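Local structure of antifreeze protein (Marinomonas primoryensis, 3P4G) at residues I105-V111 against Y125-S131. The protein probably binds the surface of ice crystals through ordered, anchored waters, acting as a hyperactive, calcium-dependent antifreeze protein of an Antarctic bacterium. Numbering follows the deposited sequence. Where two conformers were deposited one is given.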
loop_
_atom_site.group_PDB
_atom_site.type_symbol
_atom_site.label_atom_id
_atom_site.label_comp_id
_atom_site.label_asym_id
_atom_site.label_seq_id
_atom_site.Cartn_x
_atom_site.Cartn_y
_atom_site.Cartn_z
ATOM N N ILE A 105 17.581 2.167 -1.322
ATOM C CA ILE A 105 17.717 2.043 0.173
ATOM C C ILE A 105 17.376 0.592 0.575
ATOM O O ILE A 105 16.360 0.024 0.131
ATOM C CB ILE A 105 16.771 2.976 0.889
ATOM C CG1 ILE A 105 17.171 4.444 0.663
ATOM C CG2 ILE A 105 16.801 2.709 2.402
ATOM C CD1 ILE A 105 16.139 5.435 1.257
ATOM N N TYR A 106 18.233 -0.019 1.406
ATOM C CA TYR A 106 17.965 -1.306 1.926
ATOM C C TYR A 106 18.258 -1.282 3.411
ATOM O O TYR A 106 19.421 -1.189 3.791
ATOM C CB TYR A 106 18.912 -2.334 1.268
ATOM C CG TYR A 106 18.553 -3.790 1.547
ATOM C CD1 TYR A 106 17.852 -4.544 0.617
ATOM C CD2 TYR A 106 18.915 -4.416 2.757
ATOM C CE1 TYR A 106 17.551 -5.878 0.852
ATOM C CE2 TYR A 106 18.573 -5.756 3.014
ATOM C CZ TYR A 106 17.898 -6.469 2.053
ATOM O OH TYR A 106 17.554 -7.803 2.298
ATOM N N ILE A 107 17.209 -1.391 4.212
ATOM C CA ILE A 107 17.305 -1.448 5.673
ATOM C C ILE A 107 16.783 -2.825 6.119
ATOM O O ILE A 107 15.629 -3.187 5.856
ATOM C CB ILE A 107 16.439 -0.339 6.285
ATOM C CG1 ILE A 107 16.975 1.040 5.851
ATOM C CG2 ILE A 107 16.333 -0.535 7.788
ATOM C CD1 ILE A 107 15.865 2.067 5.768
ATOM N N LYS A 108 17.630 -3.600 6.788
ATOM C CA LYS A 108 17.239 -4.963 7.166
ATOM C C LYS A 108 16.258 -4.936 8.356
ATOM O O LYS A 108 15.370 -5.797 8.471
ATOM C CB LYS A 108 18.504 -5.771 7.534
ATOM C CG LYS A 108 18.316 -7.246 7.692
ATOM C CD LYS A 108 19.669 -8.011 7.960
ATOM C CE LYS A 108 19.385 -9.399 8.614
ATOM N NZ LYS A 108 20.591 -10.077 9.227
ATOM N N GLY A 109 16.453 -3.985 9.254
ATOM C CA GLY A 109 15.710 -3.950 10.553
ATOM C C GLY A 109 14.408 -3.134 10.530
ATOM O O GLY A 109 13.775 -2.924 9.470
ATOM N N ASP A 110 14.037 -2.603 11.697
ATOM C CA ASP A 110 12.771 -1.868 11.837
ATOM C C ASP A 110 13.068 -0.400 11.668
ATOM O O ASP A 110 14.186 0.040 11.979
ATOM C CB ASP A 110 12.264 -2.063 13.255
ATOM C CG ASP A 110 11.913 -3.518 13.558
ATOM O OD1 ASP A 110 11.239 -4.171 12.753
ATOM O OD2 ASP A 110 12.268 -3.996 14.648
ATOM N N VAL A 111 12.077 0.337 11.194
ATOM C CA VAL A 111 12.248 1.747 10.961
ATOM C C VAL A 111 11.224 2.453 11.816
ATOM O O VAL A 111 10.020 2.263 11.622
ATOM C CB VAL A 111 11.998 2.098 9.473
ATOM C CG1 VAL A 111 11.875 3.708 9.299
ATOM C CG2 VAL A 111 13.108 1.500 8.627
ATOM N N TYR A 125 13.670 -0.800 0.502
ATOM C CA TYR A 125 13.380 -2.079 1.108
ATOM C C TYR A 125 13.628 -1.888 2.614
ATOM O O TYR A 125 14.711 -1.361 3.024
ATOM C CB TYR A 125 14.358 -3.136 0.591
ATOM C CG TYR A 125 14.253 -4.498 1.230
ATOM C CD1 TYR A 125 13.630 -5.555 0.560
ATOM C CD2 TYR A 125 14.794 -4.755 2.515
ATOM C CE1 TYR A 125 13.513 -6.797 1.144
ATOM C CE2 TYR A 125 14.689 -5.997 3.090
ATOM C CZ TYR A 125 14.027 -7.018 2.399
ATOM O OH TYR A 125 13.947 -8.280 2.936
ATOM N N ILE A 126 12.618 -2.265 3.401
ATOM C CA ILE A 126 12.676 -2.260 4.863
ATOM C C ILE A 126 12.283 -3.697 5.263
ATOM O O ILE A 126 11.148 -4.156 4.989
ATOM C CB ILE A 126 11.747 -1.240 5.459
ATOM C CG1 ILE A 126 12.355 0.160 5.255
ATOM C CG2 ILE A 126 11.500 -1.486 6.993
ATOM C CD1 ILE A 126 11.260 1.329 5.355
ATOM N N GLY A 127 13.204 -4.389 5.922
ATOM C CA GLY A 127 12.999 -5.830 6.228
ATOM C C GLY A 127 12.021 -6.036 7.420
ATOM O O GLY A 127 11.213 -6.991 7.490
ATOM N N GLY A 128 12.044 -5.064 8.311
ATOM C CA GLY A 128 11.223 -5.122 9.536
ATOM C C GLY A 128 9.911 -4.357 9.416
ATOM O O GLY A 128 9.302 -4.274 8.340
ATOM N N ASN A 129 9.471 -3.806 10.556
ATOM C CA ASN A 129 8.255 -2.982 10.582
ATOM C C ASN A 129 8.478 -1.520 10.298
ATOM O O ASN A 129 9.507 -0.952 10.680
ATOM C CB ASN A 129 7.614 -3.076 11.995
ATOM C CG ASN A 129 7.243 -4.524 12.372
ATOM O OD1 ASN A 129 7.500 -4.979 13.505
ATOM N ND2 ASN A 129 6.660 -5.236 11.443
ATOM N N LEU A 130 7.483 -0.881 9.700
ATOM C CA LEU A 130 7.606 0.547 9.459
ATOM C C LEU A 130 6.717 1.240 10.457
ATOM O O LEU A 130 5.479 1.099 10.361
ATOM C CB LEU A 130 7.186 0.891 8.028
ATOM C CG LEU A 130 7.134 2.394 7.688
ATOM C CD1 LEU A 130 8.578 3.000 7.682
ATOM C CD2 LEU A 130 6.379 2.773 6.376
ATOM N N SER A 131 7.316 1.996 11.384
ATOM C CA SER A 131 6.536 2.762 12.380
ATOM C C SER A 131 6.848 4.258 12.367
ATOM O O SER A 131 6.351 4.991 13.223
ATOM C CB SER A 131 6.677 2.218 13.815
ATOM O OG SER A 131 8.027 2.194 14.253
#
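Tyr106 and Ile107 pair in parallel with Tyr125 and Ile126, one turn further along the right-handed calcium-binding beta-helix, and the turn-to-turn pairing resumes beyond the following bend at Val111 and Leu130. Within the strands the evidence is an alternating set of bonds, of which Ile107 N to Tyr125 O is the straightest, 2.8 Å at 175°; the last of them, Gly127 N to Ile107 O, runs into the bend. There Gly128 N meets Gly109 O from above the carbonyl plane, with the N-H bent well off the line, whereas Val111 N to Asn129 O and Ser131 N to Val111 O are again nearly linear.

On one face, the two tyrosine rings form an offset stack, with centroids 4.1 Å apart and planes only 1° from parallel. In both residues CG lies anti to the backbone N (chi1 -169° in Tyr106, with the same rotamer in Tyr125), which sends the rings out in the same direction. The displacement slides each ring toward the rim of the other's face, with Tyr106 CZ 3.4 Å from Tyr125 CE2. An alanine in place of Tyr106 would probably strip this face of the Tyr125 ring of its stacking partner and make its rotation less restricted.

The opposite side chains, Ile107 and Ile126, point into the helix interior, where Ile107 also touches Ile96 of strand 96-97. Val111 crosses Ile126 at about a right angle, its CG2 3.7 Å from Ile126 CG1, while its other methyl lies beside Leu130; the apolar filling thus continues through the bend. At the outer side, Asp110 takes over from the backbone as acceptor: its OD1 receives Asn129 N at 2.8 Å through the anti lone pair, directed away from OD2.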